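Local coordinates for four helix bundle protein (PDB 2RLD) that is of unknown function, belongs to the 23S rRNA-intervening-sequence (S23) family of four-helix bundle proteins and is seen with bound calcium in the crystal, at the interface of chains A and B. Coordinates in Å, arbitrary orientation; residue numbers count along the deposited sequence, not the author numbering. Chains: chain A/B, Uncharacterized protein.

Contact 1: the interface of chains A and B. Residues chain A 81, 84-85, 88; chain B 16, 19-20.
Helix 62-88 of chain A, over its last two turns, packs against helix 7-32 of chain B, with A:Tyr81, A:Leu85 and A:Arg88 meeting B:Leu16, B:Ala19 and B:Val20. B:Leu16 reaches out between the chain A side chains and parts its two branches among them: CD1 turns to A:Leu85 and A:Tyr81, CD2 to the aliphatic stem of A:Arg88. Its CG, anti to the backbone N (chi1 -177°), places both methyls among these three residues. Its CD1 and A:Leu85 CD2 are only 3.3 Å apart, a tight fit for two methyls, as the two leucines run past each other in opposite directions. The same A:Leu85 CD2 also meets B:Ala19 CB at 3.6 Å and B:Val20 CG2 at 3.8 Å, so one methyl touches all three chain B residues. A:Tyr81 comes in obliquely, its ring carbon CZ 3.9 Å from B:Leu16 CD1. At the other end, A:Arg88 CG lies 3.9 Å from B:Val20 CG2, the two side chains crossing nearly perpendicular; here the arginine contributes its methylenes to the packing. A:Glu84 borders the patch, with its carboxylate near B:Leu16. The site lies on the outer face of each four-helix bundle, where the C-terminal end of A helix 62-88 meets the first long helix of chain B.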
ATOM      1  N   TYR A  81      -8.784  14.339  10.619  1.00 13.61           N
ATOM      2  CA  TYR A  81      -7.833  15.414  10.177  0.50 14.70           C
ATOM      3  C   TYR A  81      -8.237  15.987   8.855  1.00 15.68           C
ATOM      4  O   TYR A  81      -8.219  17.202   8.694  1.00 16.25           O
ATOM      5  CB  TYR A  81      -6.340  15.015  10.065  0.50 12.03           C
ATOM      6  CG  TYR A  81      -5.409  16.229  10.211  0.50 10.52           C
ATOM      7  CD1 TYR A  81      -5.486  17.026  11.343  0.50 15.71           C
ATOM      8  CD2 TYR A  81      -4.440  16.572   9.241  0.50  6.32           C
ATOM      9  CE1 TYR A  81      -4.686  18.116  11.511  0.50 11.87           C
ATOM     10  CE2 TYR A  81      -3.643  17.672   9.409  0.50  7.71           C
ATOM     11  CZ  TYR A  81      -3.766  18.442  10.552  0.50  5.56           C
ATOM     12  OH  TYR A  81      -2.948  19.534  10.739  0.50 10.99           O
ATOM     13  N   GLU A  84     -10.974  18.338   9.491  1.00 16.05           N
ATOM     14  CA  GLU A  84     -10.432  19.584  10.010  1.00 16.42           C
ATOM     15  C   GLU A  84      -9.931  20.508   8.874  1.00 16.05           C
ATOM     16  O   GLU A  84     -10.180  21.718   8.865  1.00 15.54           O
ATOM     17  CB  GLU A  84      -9.243  19.310  10.918  1.00 17.84           C
ATOM     18  CG  GLU A  84      -9.526  18.908  12.323  1.00 28.39           C
ATOM     19  CD  GLU A  84      -8.258  19.025  13.182  1.00 29.39           C
ATOM     20  OE1 GLU A  84      -7.796  20.166  13.362  1.00 35.77           O
ATOM     21  OE2 GLU A  84      -7.711  17.992  13.608  1.00 36.77           O
ATOM     22  N   LEU A  85      -9.176  19.928   7.946  1.00 15.73           N
ATOM     23  CA  LEU A  85      -8.668  20.687   6.801  1.00 12.16           C
ATOM     24  C   LEU A  85      -9.814  21.240   5.938  1.00 14.90           C
ATOM     25  O   LEU A  85      -9.754  22.388   5.520  1.00 15.23           O
ATOM     26  CB  LEU A  85      -7.738  19.805   5.994  1.00 13.89           C
ATOM     27  CG  LEU A  85      -6.355  19.618   6.627  1.00 18.39           C
ATOM     28  CD1 LEU A  85      -5.480  18.591   5.880  1.00 18.47           C
ATOM     29  CD2 LEU A  85      -5.612  20.963   6.712  1.00 17.92           C
ATOM     30  N   ARG A  88     -11.447  24.165   7.762  1.00 15.62           N
ATOM     31  CA  ARG A  88     -10.480  25.251   7.760  1.00 15.53           C
ATOM     32  C   ARG A  88     -10.401  25.957   6.408  1.00 14.10           C
ATOM     33  O   ARG A  88     -10.287  27.189   6.353  1.00 15.25           O
ATOM     34  CB  ARG A  88      -9.104  24.735   8.208  1.00 14.90           C
ATOM     35  CG  ARG A  88      -7.950  25.601   7.875  1.00 19.26           C
ATOM     36  CD  ARG A  88      -8.019  26.919   8.622  1.00 24.20           C
ATOM     37  NE  ARG A  88      -6.871  27.772   8.325  1.00 26.20           N
ATOM     38  CZ  ARG A  88      -6.657  28.374   7.155  1.00 27.56           C
ATOM     39  NH1 ARG A  88      -7.519  28.263   6.155  1.00 29.00           N
ATOM     40  NH2 ARG A  88      -5.577  29.108   6.984  1.00 29.98           N
TER
ATOM     41  N   LEU B  16      -1.584  22.450  11.152  1.00 15.88           N
ATOM     42  CA  LEU B  16      -2.776  22.614  10.322  1.00 18.06           C
ATOM     43  C   LEU B  16      -2.550  23.639   9.212  1.00 17.65           C
ATOM     44  O   LEU B  16      -2.875  23.403   8.065  1.00 16.06           O
ATOM     45  CB  LEU B  16      -3.989  22.999  11.188  1.00 16.66           C
ATOM     46  CG  LEU B  16      -5.307  23.133  10.399  1.00 21.77           C
ATOM     47  CD1 LEU B  16      -5.794  21.747   9.958  1.00 24.73           C
ATOM     48  CD2 LEU B  16      -6.455  23.855  11.141  1.00 25.39           C
ATOM     49  N   ALA B  19      -0.307  22.095   6.676  1.00 16.36           N
ATOM     50  CA  ALA B  19      -1.090  21.163   5.844  1.00 15.66           C
ATOM     51  C   ALA B  19      -1.829  21.877   4.732  1.00 16.78           C
ATOM     52  O   ALA B  19      -1.843  21.427   3.593  1.00 18.38           O
ATOM     53  CB  ALA B  19      -2.089  20.299   6.719  1.00 14.02           C
ATOM     54  N   VAL B  20      -2.463  23.010   5.031  1.00 16.00           N
ATOM     55  CA  VAL B  20      -3.132  23.782   3.996  1.00 17.00           C
ATOM     56  C   VAL B  20      -2.112  24.260   2.966  1.00 15.12           C
ATOM     57  O   VAL B  20      -2.356  24.150   1.765  1.00 16.24           O
ATOM     58  CB  VAL B  20      -3.899  24.993   4.596  1.00 18.42           C
ATOM     59  CG1 VAL B  20      -4.408  25.942   3.491  1.00 18.16           C
ATOM     60  CG2 VAL B  20      -5.015  24.478   5.532  1.00 18.25           C
TER

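Contact 2: the interface of chains A and B. Residues chain A 77, 80-81, 84, 105; chain B 16, 54, 58.
B:Arg54 reaches across from helix 38-57 of chain B to A:Glu80 and A:Glu84, two acids one turn apart on helix 62-88 of chain A. Its chain runs extended from CG to NE, with CG anti to the backbone N (chi1 179°), which carries the guanidinium well away from its own helix and onto the chain A surface. There the group bridges the acids with its two terminal nitrogens. NH1 forms one salt bridge, 3.1 Å from A:Glu84 OE2, with a weak, bent hydrogen bond. Neither carboxylate lies flat with the guanidinium: the guanidinium plane is turned 63° from the A:Glu80 carboxylate and 57° from that of A:Glu84. The A:Glu80 side chain crosses the arginine at about a right angle. A:Glu80 CB lies over one guanidinium face, toward its rim, 3.5 Å from B:Arg54 CZ, and the bend at chi2 brings OE1 to NH2. A methionine in place of B:Arg54 would probably leave both acids without their cationic partner across the interface. B:Leu16 and A:Tyr81 border the patch beyond A:Glu84. At the opposite end, the side chains of A:Asn77 and B:Gln58 run antiparallel, but their amides are modelled too close together for their pairing to be trusted. A weak hydrogen bond from B:Arg54 NE to A:Asn77 OD1, at 3.3 Å, shares this doubt, since it ends on the same amide oxygen. Firmer is the second salt bridge, also a hydrogen bond, in which B:Arg54 NH2 lies 3.0 Å from A:Glu80 OE1, the carboxylate oxygen being met from above its plane, while the acceptor is also tilted from the guanidinium plane.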
ATOM      1  N   ASN A  77      -8.768   8.703  12.739  1.00 17.18           N
ATOM      2  CA  ASN A  77      -8.057   9.940  13.018  1.00 17.41           C
ATOM      3  C   ASN A  77      -7.619  10.647  11.751  1.00 18.18           C
ATOM      4  O   ASN A  77      -7.677  11.876  11.706  1.00 19.08           O
ATOM      5  CB  ASN A  77      -6.864   9.682  13.933  1.00 18.13           C
ATOM      6  CG  ASN A  77      -7.293   9.536  15.413  1.00 20.98           C
ATOM      7  OD1 ASN A  77      -7.987  10.413  15.954  1.00 24.79           O
ATOM      8  ND2 ASN A  77      -6.914   8.423  16.055  1.00 23.03           N
ATOM      9  N   GLU A  80     -10.652  12.345  10.389  1.00 15.17           N
ATOM     10  CA  GLU A  80     -10.974  13.488  11.201  1.00 16.06           C
ATOM     11  C   GLU A  80     -10.039  14.646  10.931  1.00 15.54           C
ATOM     12  O   GLU A  80     -10.444  15.805  11.021  1.00 16.74           O
ATOM     13  CB  GLU A  80     -10.929  13.092  12.665  1.00 17.30           C
ATOM     14  CG  GLU A  80     -12.135  12.183  13.036  1.00 16.99           C
ATOM     15  CD  GLU A  80     -11.845  11.126  14.059  1.00 23.96           C
ATOM     16  OE1 GLU A  80     -10.812  11.177  14.746  1.00 22.77           O
ATOM     17  OE2 GLU A  80     -12.675  10.193  14.128  1.00 21.77           O
ATOM     18  N   TYR A  81      -8.784  14.339  10.619  1.00 13.61           N
ATOM     19  CA  TYR A  81      -7.833  15.414  10.177  0.50 14.70           C
ATOM     20  C   TYR A  81      -8.237  15.987   8.855  1.00 15.68           C
ATOM     21  O   TYR A  81      -8.219  17.202   8.694  1.00 16.25           O
ATOM     22  CB  TYR A  81      -6.340  15.015  10.065  0.50 12.03           C
ATOM     23  CG  TYR A  81      -5.409  16.229  10.211  0.50 10.52           C
ATOM     24  CD1 TYR A  81      -5.486  17.026  11.343  0.50 15.71           C
ATOM     25  CD2 TYR A  81      -4.440  16.572   9.241  0.50  6.32           C
ATOM     26  CE1 TYR A  81      -4.686  18.116  11.511  0.50 11.87           C
ATOM     27  CE2 TYR A  81      -3.643  17.672   9.409  0.50  7.71           C
ATOM     28  CZ  TYR A  81      -3.766  18.442  10.552  0.50  5.56           C
ATOM     29  OH  TYR A  81      -2.948  19.534  10.739  0.50 10.99           O
ATOM     30  N   GLU A  84     -10.974  18.338   9.491  1.00 16.05           N
ATOM     31  CA  GLU A  84     -10.432  19.584  10.010  1.00 16.42           C
ATOM     32  C   GLU A  84      -9.931  20.508   8.874  1.00 16.05           C
ATOM     33  O   GLU A  84     -10.180  21.718   8.865  1.00 15.54           O
ATOM     34  CB  GLU A  84      -9.243  19.310  10.918  1.00 17.84           C
ATOM     35  CG  GLU A  84      -9.526  18.908  12.323  1.00 28.39           C
ATOM     36  CD  GLU A  84      -8.258  19.025  13.182  1.00 29.39           C
ATOM     37  OE1 GLU A  84      -7.796  20.166  13.362  1.00 35.77           O
ATOM     38  OE2 GLU A  84      -7.711  17.992  13.608  1.00 36.77           O
ATOM     39  N   THR A 105     -15.994  10.456  15.446  1.00 20.75           N
ATOM     40  CA  THR A 105     -15.437  10.356  16.783  1.00 20.30           C
ATOM     41  C   THR A 105     -16.193   9.338  17.677  1.00 19.78           C
ATOM     42  O   THR A 105     -15.617   8.757  18.601  1.00 18.30           O
ATOM     43  CB  THR A 105     -15.279  11.756  17.403  1.00 23.06           C
ATOM     44  OG1 THR A 105     -16.550  12.392  17.514  1.00 25.20           O
ATOM     45  CG2 THR A 105     -14.380  12.631  16.514  1.00 21.29           C
TER
ATOM     46  N   LEU B  16      -1.584  22.450  11.152  1.00 15.88           N
ATOM     47  CA  LEU B  16      -2.776  22.614  10.322  1.00 18.06           C
ATOM     48  C   LEU B  16      -2.550  23.639   9.212  1.00 17.65           C
ATOM     49  O   LEU B  16      -2.875  23.403   8.065  1.00 16.06           O
ATOM     50  CB  LEU B  16      -3.989  22.999  11.188  1.00 16.66           C
ATOM     51  CG  LEU B  16      -5.307  23.133  10.399  1.00 21.77           C
ATOM     52  CD1 LEU B  16      -5.794  21.747   9.958  1.00 24.73           C
ATOM     53  CD2 LEU B  16      -6.455  23.855  11.141  1.00 25.39           C
ATOM     54  N   ARG B  54      -2.210  14.978  15.804  1.00 21.31           N
ATOM     55  CA  ARG B  54      -3.569  14.728  16.279  1.00 21.92           C
ATOM     56  C   ARG B  54      -3.658  13.417  17.043  1.00 22.49           C
ATOM     57  O   ARG B  54      -4.230  13.375  18.113  1.00 23.39           O
ATOM     58  CB  ARG B  54      -4.545  14.696  15.112  1.00 23.31           C
ATOM     59  CG  ARG B  54      -5.939  14.423  15.563  1.00 26.67           C
ATOM     60  CD  ARG B  54      -6.853  14.047  14.419  1.00 31.43           C
ATOM     61  NE  ARG B  54      -8.125  13.580  14.965  1.00 26.66           N
ATOM     62  CZ  ARG B  54      -9.097  14.391  15.360  1.00 29.60           C
ATOM     63  NH1 ARG B  54      -8.986  15.713  15.232  1.00 31.08           N
ATOM     64  NH2 ARG B  54     -10.209  13.883  15.859  1.00 32.81           N
ATOM     65  N   GLN B  58      -4.476  12.353  21.047  1.00 30.59           N
ATOM     66  CA  GLN B  58      -5.460  11.366  21.478  0.50 31.29           C
ATOM     67  C   GLN B  58      -4.827  10.135  22.114  1.00 30.90           C
ATOM     68  O   GLN B  58      -5.529   9.193  22.467  1.00 30.16           O
ATOM     69  CB  GLN B  58      -6.349  10.967  20.310  0.50 32.51           C
ATOM     70  CG  GLN B  58      -7.161  12.136  19.751  0.50 34.46           C
ATOM     71  CD  GLN B  58      -8.003  11.742  18.566  0.50 35.42           C
ATOM     72  OE1 GLN B  58      -8.704  12.566  17.983  0.50 42.50           O
ATOM     73  NE2 GLN B  58      -7.945  10.476  18.202  0.50 37.80           N
TER

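Contact 1 and contact 2 are adjoining stretches of one A–B interface, their C-alpha centres about 9 Å apart, and they share A:Tyr81, A:Glu84 and B:Leu16. Helix 62-88 of chain A serves both: its C-terminal turns take part in the apolar packing of contact 1, and contact 2 runs back along the same helix from A:Glu84 to A:Asn77. Chain B answers with helix 7-32 in the first and chiefly helix 38-57 in the second. Apolar fit and charge pairing thus lie side by side. The deposited assembly holds five copies, which may suggest a pentamer, though the structure alone does not show that state in the cell.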